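Local coordinates for protein N-acetylmuramoyl-L-alanine amidase (Peptoclostridium difficile, PDB 4RN7) that probably cleaves the bond between N-acetylmuramic acid and L-alanine in cell-wall peptidoglycan, being the zinc-binding amidase domain of a longer, membrane-associated protein, at residues V6-G11 and Q34-L39; K38-L43 and V51-T56; A75-S80 and S180-K185. One frame throughout, in Å; residues are numbered along the deposited sequence.

Contact 1 (V6-G11 and Q34-L39)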
loop_
_atom_site.group_PDB
_atom_site.type_symbol
_atom_site.label_atom_id
_atom_site.label_comp_id
_atom_site.label_asym_id
_atom_site.label_seq_id
_atom_site.Cartn_x
_atom_site.Cartn_y
_atom_site.Cartn_z
ATOM N N VAL A 6 -5.290 -11.725 -2.035
ATOM C CA VAL A 6 -4.793 -10.351 -1.996
ATOM C C VAL A 6 -3.283 -10.406 -1.819
ATOM O O VAL A 6 -2.794 -10.989 -0.851
ATOM C CB VAL A 6 -5.430 -9.568 -0.845
ATOM C CG1 VAL A 6 -4.932 -8.117 -0.831
ATOM C CG2 VAL A 6 -6.952 -9.598 -0.984
ATOM N N PHE A 7 -2.552 -9.816 -2.765
ATOM C CA PHE A 7 -1.093 -9.779 -2.695
ATOM C C PHE A 7 -0.685 -8.442 -2.085
ATOM O O PHE A 7 -1.017 -7.380 -2.632
ATOM C CB PHE A 7 -0.498 -9.927 -4.092
ATOM C CG PHE A 7 1.006 -10.071 -4.115
ATOM C CD1 PHE A 7 1.825 -8.949 -4.127
ATOM C CD2 PHE A 7 1.598 -11.331 -4.139
ATOM C CE1 PHE A 7 3.198 -9.070 -4.156
ATOM C CE2 PHE A 7 2.979 -11.454 -4.172
ATOM C CZ PHE A 7 3.776 -10.327 -4.181
ATOM N N ILE A 8 0.018 -8.492 -0.953
ATOM C CA ILE A 8 0.446 -7.273 -0.266
ATOM C C ILE A 8 1.946 -7.090 -0.507
ATOM O O ILE A 8 2.728 -8.005 -0.278
ATOM C CB ILE A 8 0.204 -7.357 1.244
ATOM C CG1 ILE A 8 -1.284 -7.552 1.553
ATOM C CG2 ILE A 8 0.716 -6.095 1.942
ATOM C CD1 ILE A 8 -2.180 -6.431 1.032
ATOM N N ASP A 9 2.335 -5.905 -0.972
ATOM C CA ASP A 9 3.729 -5.626 -1.302
ATOM C C ASP A 9 4.278 -4.475 -0.442
ATOM O O ASP A 9 4.072 -3.299 -0.754
ATOM C CB ASP A 9 3.845 -5.254 -2.781
ATOM C CG ASP A 9 5.246 -4.821 -3.160
ATOM O OD1 ASP A 9 6.216 -5.549 -2.820
ATOM O OD2 ASP A 9 5.400 -3.748 -3.784
ATOM N N PRO A 10 4.981 -4.804 0.652
ATOM C CA PRO A 10 5.581 -3.731 1.451
ATOM C C PRO A 10 6.790 -3.156 0.706
ATOM O O PRO A 10 7.768 -3.866 0.493
ATOM C CB PRO A 10 6.041 -4.438 2.739
ATOM C CG PRO A 10 5.584 -5.910 2.614
ATOM C CD PRO A 10 5.320 -6.152 1.152
ATOM N N GLY A 11 6.724 -1.885 0.319
ATOM C CA GLY A 11 7.738 -1.319 -0.546
ATOM C C GLY A 11 9.125 -1.351 0.053
ATOM O O GLY A 11 9.292 -1.280 1.278
ATOM N N GLN A 34 5.714 -2.685 8.748
ATOM C CA GLN A 34 4.846 -2.647 9.919
ATOM C C GLN A 34 3.399 -2.484 9.498
ATOM O O GLN A 34 2.517 -3.199 9.975
ATOM C CB GLN A 34 5.236 -1.502 10.865
ATOM C CG GLN A 34 6.562 -1.719 11.580
ATOM C CD GLN A 34 6.964 -0.520 12.422
ATOM O OE1 GLN A 34 6.188 0.416 12.601
ATOM N NE2 GLN A 34 8.187 -0.540 12.931
ATOM N N ILE A 35 3.160 -1.537 8.601
ATOM C CA ILE A 35 1.812 -1.281 8.113
ATOM C C ILE A 35 1.281 -2.492 7.340
ATOM O O ILE A 35 0.129 -2.889 7.528
ATOM C CB ILE A 35 1.790 -0.022 7.235
ATOM C CG1 ILE A 35 2.046 1.224 8.099
ATOM C CG2 ILE A 35 0.471 0.114 6.488
ATOM C CD1 ILE A 35 2.323 2.483 7.292
ATOM N N ALA A 36 2.123 -3.090 6.493
ATOM C CA ALA A 36 1.720 -4.235 5.683
ATOM C C ALA A 36 1.367 -5.436 6.552
ATOM O O ALA A 36 0.444 -6.193 6.240
ATOM C CB ALA A 36 2.835 -4.615 4.706
ATOM N N LYS A 37 2.122 -5.631 7.631
ATOM C CA LYS A 37 1.862 -6.753 8.523
ATOM C C LYS A 37 0.492 -6.625 9.170
ATOM O O LYS A 37 -0.226 -7.617 9.308
ATOM C CB LYS A 37 2.953 -6.882 9.584
ATOM C CG LYS A 37 4.207 -7.582 9.066
ATOM C CD LYS A 37 5.266 -7.691 10.147
ATOM C CE LYS A 37 6.470 -8.477 9.636
ATOM N NZ LYS A 37 7.611 -8.440 10.597
ATOM N N LYS A 38 0.129 -5.408 9.571
ATOM C CA LYS A 38 -1.186 -5.179 10.149
ATOM C C LYS A 38 -2.269 -5.424 9.110
ATOM O O LYS A 38 -3.291 -6.052 9.411
ATOM C CB LYS A 38 -1.291 -3.759 10.712
ATOM C CG LYS A 38 -0.510 -3.568 12.003
ATOM C CD LYS A 38 -0.869 -2.229 12.660
ATOM C CE LYS A 38 -0.082 -2.021 13.949
ATOM N NZ LYS A 38 1.381 -2.121 13.711
ATOM N N LEU A 39 -2.045 -4.935 7.889
ATOM C CA LEU A 39 -2.992 -5.142 6.798
ATOM C C LEU A 39 -3.145 -6.639 6.514
ATOM O O LEU A 39 -4.270 -7.144 6.431
ATOM C CB LEU A 39 -2.536 -4.389 5.546
ATOM C CG LEU A 39 -3.305 -4.588 4.239
ATOM C CD1 LEU A 39 -4.781 -4.307 4.456
ATOM C CD2 LEU A 39 -2.733 -3.674 3.150
#
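Strand 6-10 and helix 34-39 run nearly antiparallel, at 164° with their axes 8.2 Å apart at the closest, and the backbones draw nearest where the CA atoms of Pro10 and Ala36 lie 5.8 Å apart. At this point the helix presents a single methyl group, Ala36 CB, to two residues of the strand. Pro10 meets it with one side of its ring, CG at 3.7 Å and CB at 3.8 Å from Ala36 CB, so the methyl rests against the CB-CG bond. Ile8, two residues earlier and pointing to the same side of the strand, adds its CG2 at 3.8 Å from Ala36 CB.

The two branches of Ile8 divide the work. With chi1 at -60°, CG2 takes the position opposite the backbone N and reaches Ala36, while the longer CG1-CD1 arm extends to Leu39, one helical turn further on. Ile8 CD1 touches Leu39 CD2 at 3.5 Å, a close methyl-methyl approach, and is also 3.9 Å from the branching carbon Leu39 CG. Leu39 also packs on Ile174 and Val175 of helix 164-185.

The alternation of the strand puts the Asp9 carboxylate, bonded to Arg66, Ser54 and Ser80, on the face away from this helix. This is the first half of the beta-alpha-beta unit of strand 4-10, helix 28-44 and strand 49-53. Because only carbon atoms meet, helix and strand are matched by shape and burial rather than by directional bonds, and they are so matched close to the metal site: the side chain of Pro10 lies about 8 Å from those of the zinc ligands His12 and His82.

Contact 2 (K38-L43 and V51-T56)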
loop_
_atom_site.group_PDB
_atom_site.type_symbol
_atom_site.label_atom_id
_atom_site.label_comp_id
_atom_site.label_asym_id
_atom_site.label_seq_id
_atom_site.Cartn_x
_atom_site.Cartn_y
_atom_site.Cartn_z
ATOM N N LYS A 38 0.129 -5.408 9.571
ATOM C CA LYS A 38 -1.186 -5.179 10.149
ATOM C C LYS A 38 -2.269 -5.424 9.110
ATOM O O LYS A 38 -3.291 -6.052 9.411
ATOM C CB LYS A 38 -1.291 -3.759 10.712
ATOM C CG LYS A 38 -0.510 -3.568 12.003
ATOM C CD LYS A 38 -0.869 -2.229 12.660
ATOM C CE LYS A 38 -0.082 -2.021 13.949
ATOM N NZ LYS A 38 1.381 -2.121 13.711
ATOM N N LEU A 39 -2.045 -4.935 7.889
ATOM C CA LEU A 39 -2.992 -5.142 6.798
ATOM C C LEU A 39 -3.145 -6.639 6.514
ATOM O O LEU A 39 -4.270 -7.144 6.431
ATOM C CB LEU A 39 -2.536 -4.389 5.546
ATOM C CG LEU A 39 -3.305 -4.588 4.239
ATOM C CD1 LEU A 39 -4.781 -4.307 4.456
ATOM C CD2 LEU A 39 -2.733 -3.674 3.150
ATOM N N ALA A 40 -2.025 -7.353 6.396
ATOM C CA ALA A 40 -2.065 -8.794 6.132
ATOM C C ALA A 40 -2.814 -9.569 7.216
ATOM O O ALA A 40 -3.627 -10.447 6.919
ATOM C CB ALA A 40 -0.648 -9.363 5.953
ATOM N N ASN A 41 -2.529 -9.255 8.474
ATOM C CA ASN A 41 -3.186 -9.930 9.584
ATOM C C ASN A 41 -4.693 -9.712 9.580
ATOM O O ASN A 41 -5.458 -10.639 9.836
ATOM C CB ASN A 41 -2.591 -9.496 10.925
ATOM C CG ASN A 41 -3.183 -10.259 12.098
ATOM O OD1 ASN A 41 -3.737 -9.668 13.025
ATOM N ND2 ASN A 41 -3.085 -11.579 12.051
ATOM N N LYS A 42 -5.117 -8.486 9.275
ATOM C CA LYS A 42 -6.544 -8.176 9.238
ATOM C C LYS A 42 -7.259 -8.874 8.084
ATOM O O LYS A 42 -8.350 -9.412 8.262
ATOM C CB LYS A 42 -6.782 -6.663 9.170
ATOM C CG LYS A 42 -6.442 -5.911 10.447
ATOM C CD LYS A 42 -6.870 -4.443 10.329
ATOM C CE LYS A 42 -6.294 -3.595 11.461
ATOM N NZ LYS A 42 -6.576 -4.145 12.817
ATOM N N LEU A 43 -6.647 -8.869 6.900
ATOM C CA LEU A 43 -7.249 -9.529 5.743
ATOM C C LEU A 43 -7.375 -11.032 5.948
ATOM O O LEU A 43 -8.376 -11.638 5.562
ATOM C CB LEU A 43 -6.441 -9.239 4.479
ATOM C CG LEU A 43 -6.614 -7.837 3.908
ATOM C CD1 LEU A 43 -5.544 -7.559 2.864
ATOM C CD2 LEU A 43 -8.006 -7.681 3.300
ATOM N N VAL A 51 -4.091 -14.319 1.915
ATOM C CA VAL A 51 -3.092 -13.266 1.766
ATOM C C VAL A 51 -1.754 -13.832 1.308
ATOM O O VAL A 51 -1.302 -14.874 1.802
ATOM C CB VAL A 51 -2.909 -12.500 3.082
ATOM C CG1 VAL A 51 -1.767 -11.504 2.971
ATOM C CG2 VAL A 51 -4.199 -11.785 3.444
ATOM N N VAL A 52 -1.138 -13.147 0.348
ATOM C CA VAL A 52 0.207 -13.474 -0.099
ATOM C C VAL A 52 0.997 -12.184 0.050
ATOM O O VAL A 52 0.499 -11.120 -0.310
ATOM C CB VAL A 52 0.204 -13.918 -1.565
ATOM C CG1 VAL A 52 1.620 -14.213 -2.042
ATOM C CG2 VAL A 52 -0.691 -15.133 -1.739
ATOM N N VAL A 53 2.202 -12.249 0.611
ATOM C CA VAL A 53 2.981 -11.017 0.785
ATOM C C VAL A 53 4.309 -11.145 0.056
ATOM O O VAL A 53 4.861 -12.241 -0.034
ATOM C CB VAL A 53 3.242 -10.687 2.277
ATOM C CG1 VAL A 53 1.934 -10.622 3.048
ATOM C CG2 VAL A 53 4.171 -11.712 2.901
ATOM N N SER A 54 4.841 -10.049 -0.474
ATOM C CA SER A 54 6.121 -10.169 -1.167
ATOM C C SER A 54 7.248 -10.397 -0.163
ATOM O O SER A 54 8.236 -11.078 -0.458
ATOM C CB SER A 54 6.396 -8.964 -2.056
ATOM O OG SER A 54 6.430 -7.783 -1.293
ATOM N N ARG A 55 7.087 -9.862 1.041
ATOM C CA ARG A 55 8.075 -10.101 2.076
ATOM C C ARG A 55 7.463 -9.981 3.460
ATOM O O ARG A 55 6.503 -9.225 3.653
ATOM C CB ARG A 55 9.262 -9.149 1.923
ATOM C CG ARG A 55 8.899 -7.691 2.118
ATOM C CD ARG A 55 10.116 -6.781 1.950
ATOM N NE ARG A 55 9.757 -5.366 2.151
ATOM C CZ ARG A 55 10.059 -4.669 3.239
ATOM N NH1 ARG A 55 10.709 -5.253 4.236
ATOM N NH2 ARG A 55 9.718 -3.384 3.340
ATOM N N THR A 56 8.024 -10.743 4.398
ATOM C CA THR A 56 7.622 -10.716 5.804
ATOM C C THR A 56 8.737 -10.170 6.681
ATOM O O THR A 56 8.550 -9.957 7.881
ATOM C CB THR A 56 7.260 -12.118 6.338
ATOM O OG1 THR A 56 8.316 -13.037 6.041
ATOM C CG2 THR A 56 5.981 -12.629 5.711
#
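Ala40 and Leu43 meet Val51 and Val53 without any aromatic ring, amide or guanidinium group among them; the flat element that takes part is the peptide carbonyl of Ala40, whose O lies 3.8 Å from the methyl Val51 CG2. The remaining contacts are between saturated carbons.

Val51 is the centre of the contact and meets the helix with both its methyls. Its chi1 of 174° sets CG1 opposite its backbone N and CG2 opposite its carbonyl carbon, and the fork so formed opens toward two successive parts of the helix. CG1 faces the methyl of Ala40, with Val51 CG1 to Ala40 CB at 3.8 Å. CG2 lies along the next turn, only 3.5 Å from Leu43 CB, close enough to make this the tight end of the contact. Leu43 therefore touches through the root of its side chain, not through its terminal methyls. Val53 continues the row on the same side of the strand: its CG1 approaches Ala40 CB at 4.1 Å, a looser approach at the margin of the patch. Ala40 CB points toward the notch between Val51 CG1 and Val53 CG1, both of which lie on its strand side.

The small side chain of Ala40 goes with a close backbone approach, 6.3 Å between Ala40 CA and Val51 CA, although the axes of helix 38-43 and strand 51-53 stay 8.9 Å apart and run at 160°. Strand 49-53 is an outermost strand of the sheet, hydrogen-bonded to strand 4-10 through Val52, and helix 28-44 covers one face of this pair. Away from the valines, the helix turns Lys42 to helix 164-185, where its NZ forms a salt bridge with Asp168 and its side chain packs on Val175.

Contact 3 (A75-S80 and S180-K185)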
loop_
_atom_site.group_PDB
_atom_site.type_symbol
_atom_site.label_atom_id
_atom_site.label_comp_id
_atom_site.label_asym_id
_atom_site.label_seq_id
_atom_site.Cartn_x
_atom_site.Cartn_y
_atom_site.Cartn_z
ATOM N N ALA A 75 -2.977 -13.493 -7.859
ATOM C CA ALA A 75 -3.739 -12.628 -6.960
ATOM C C ALA A 75 -4.904 -11.983 -7.691
ATOM O O ALA A 75 -4.827 -11.741 -8.903
ATOM C CB ALA A 75 -2.839 -11.551 -6.384
ATOM N N ASP A 76 -5.973 -11.688 -6.956
ATOM C CA ASP A 76 -7.088 -10.921 -7.516
ATOM C C ASP A 76 -6.851 -9.415 -7.427
ATOM O O ASP A 76 -7.314 -8.644 -8.283
ATOM C CB ASP A 76 -8.394 -11.288 -6.820
ATOM C CG ASP A 76 -8.773 -12.736 -7.032
ATOM O OD1 ASP A 76 -9.321 -13.057 -8.105
ATOM O OD2 ASP A 76 -8.513 -13.555 -6.128
ATOM N N VAL A 77 -6.146 -9.006 -6.373
ATOM C CA VAL A 77 -5.850 -7.608 -6.075
ATOM C C VAL A 77 -4.390 -7.510 -5.616
ATOM O O VAL A 77 -3.929 -8.397 -4.886
ATOM C CB VAL A 77 -6.782 -7.109 -4.934
ATOM C CG1 VAL A 77 -6.199 -5.907 -4.209
ATOM C CG2 VAL A 77 -8.171 -6.799 -5.474
ATOM N N LEU A 78 -3.678 -6.450 -6.011
ATOM C CA LEU A 78 -2.346 -6.174 -5.471
ATOM C C LEU A 78 -2.399 -4.838 -4.735
ATOM O O LEU A 78 -2.901 -3.847 -5.280
ATOM C CB LEU A 78 -1.295 -6.114 -6.593
ATOM C CG LEU A 78 0.169 -5.810 -6.223
ATOM C CD1 LEU A 78 1.065 -6.361 -7.291
ATOM C CD2 LEU A 78 0.431 -4.307 -6.093
ATOM N N VAL A 79 -1.895 -4.807 -3.504
ATOM C CA VAL A 79 -1.783 -3.537 -2.773
ATOM C C VAL A 79 -0.335 -3.365 -2.342
ATOM O O VAL A 79 0.201 -4.186 -1.565
ATOM C CB VAL A 79 -2.711 -3.477 -1.541
ATOM C CG1 VAL A 79 -2.590 -2.107 -0.838
ATOM C CG2 VAL A 79 -4.160 -3.719 -1.953
ATOM N N SER A 80 0.304 -2.329 -2.872
ATOM C CA SER A 80 1.674 -2.005 -2.493
ATOM C C SER A 80 1.608 -0.905 -1.447
ATOM O O SER A 80 0.798 0.024 -1.566
ATOM C CB SER A 80 2.472 -1.529 -3.705
ATOM O OG SER A 80 3.840 -1.329 -3.380
ATOM N N SER A 180 -14.681 -3.886 0.131
ATOM C CA SER A 180 -15.742 -3.190 -0.581
ATOM C C SER A 180 -15.558 -3.306 -2.093
ATOM O O SER A 180 -16.534 -3.407 -2.838
ATOM C CB SER A 180 -15.785 -1.725 -0.157
ATOM O OG SER A 180 -16.748 -1.014 -0.902
ATOM N N TYR A 181 -14.307 -3.297 -2.546
ATOM C CA TYR A 181 -14.027 -3.514 -3.958
ATOM C C TYR A 181 -14.365 -4.951 -4.353
ATOM O O TYR A 181 -15.105 -5.178 -5.313
ATOM C CB TYR A 181 -12.559 -3.219 -4.289
ATOM C CG TYR A 181 -12.219 -3.539 -5.732
ATOM C CD1 TYR A 181 -12.578 -2.672 -6.757
ATOM C CD2 TYR A 181 -11.559 -4.716 -6.072
ATOM C CE1 TYR A 181 -12.285 -2.962 -8.080
ATOM C CE2 TYR A 181 -11.256 -5.011 -7.395
ATOM C CZ TYR A 181 -11.625 -4.132 -8.392
ATOM O OH TYR A 181 -11.331 -4.421 -9.705
ATOM N N LEU A 182 -13.817 -5.908 -3.602
ATOM C CA LEU A 182 -13.995 -7.344 -3.851
ATOM C C LEU A 182 -15.449 -7.802 -3.760
ATOM O O LEU A 182 -15.862 -8.732 -4.459
ATOM C CB LEU A 182 -13.175 -8.158 -2.854
ATOM C CG LEU A 182 -11.652 -8.118 -2.923
ATOM C CD1 LEU A 182 -11.062 -8.818 -1.718
ATOM C CD2 LEU A 182 -11.155 -8.767 -4.195
ATOM N N ASP A 183 -16.216 -7.165 -2.881
ATOM C CA ASP A 183 -17.623 -7.511 -2.704
ATOM C C ASP A 183 -18.409 -7.166 -3.962
ATOM O O ASP A 183 -19.448 -7.767 -4.245
ATOM C CB ASP A 183 -18.213 -6.757 -1.513
ATOM C CG ASP A 183 -19.705 -6.995 -1.351
ATOM O OD1 ASP A 183 -20.126 -8.174 -1.339
ATOM O OD2 ASP A 183 -20.462 -6.005 -1.250
ATOM N N SER A 184 -17.890 -6.210 -4.724
ATOM C CA SER A 184 -18.612 -5.642 -5.854
ATOM C C SER A 184 -17.983 -5.970 -7.206
ATOM O O SER A 184 -18.672 -5.981 -8.228
ATOM C CB SER A 184 -18.690 -4.127 -5.688
ATOM O OG SER A 184 -18.872 -3.789 -4.326
ATOM N N LYS A 185 -16.676 -6.229 -7.209
ATOM C CA LYS A 185 -15.922 -6.399 -8.450
ATOM C C LYS A 185 -14.783 -7.414 -8.324
ATOM O O LYS A 185 -13.631 -7.104 -8.637
ATOM C CB LYS A 185 -15.345 -5.053 -8.912
ATOM C CG LYS A 185 -16.373 -4.026 -9.375
ATOM C CD LYS A 185 -16.957 -4.383 -10.733
#
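Val77 fills the corner between Tyr181 and Leu182 with a single methyl, and the tight part of the contact is confined to it. Val77 CG2 lies 3.8 Å from Leu182 CD2 and 4.0 Å from Tyr181 CD2, meeting the phenol ring obliquely near its CD2-CE2 side. Leu182 reaches in with the end of its side chain. A chi1 of 176°, with CG opposite the backbone N, brings the Tyr181 ring to Val77, the two side chains running past each other in opposite directions. Val77 is deposited in two conformers, and these distances belong to one of them.

Beyond Val77 the contact is looser: Ser184 and Lys185 are exposed and poorly ordered, and the end of the lysine chain is not modelled; still, Lys185 CB lies 3.7 Å above one face of the Tyr181 ring, toward its rim. In the model, Ser184 OG donates to Ser180 O at 2.8 Å and Tyr181 O accepts from the N atoms of Ser184 and Lys185, though the disorder makes these bonds less certain. A glycerol, probably from the crystallisation liquor, lies about 4 Å from the side chain of Leu182.

In the fold, the contact sets the C-terminal part of helix 164-185 against the start of strand 77-84, which runs between strands 4-10 and 144-151. Leu110 of helix 107-122 packs on both Val77 and Tyr181, and Tyr4 touches Leu182.

Contacts 1 and 2 are two halves of one beta-alpha-beta unit: their centres lie 5 Å apart, they share Lys38 and Leu39 of helix 28-44, and their strands are joined by a probable hydrogen bond from Ile8 N to Val52 O (2.7 Å). Contact 3, centred 14 Å from each, uses the strand on the other side of 4-10, linked to it by Asp9 N and Val79 O at 2.8 Å. Leu39 CD2 lies 4.3 Å from Val79 CG1, a long packing contact that brings the segments of contacts 1 and 2 up to strand 77-84. Contact 1 comes nearest the zinc site of His12, Glu28 and His82, the side chain of Pro10 being about 10 Å from the metal; contacts 2 and 3 lie away from it.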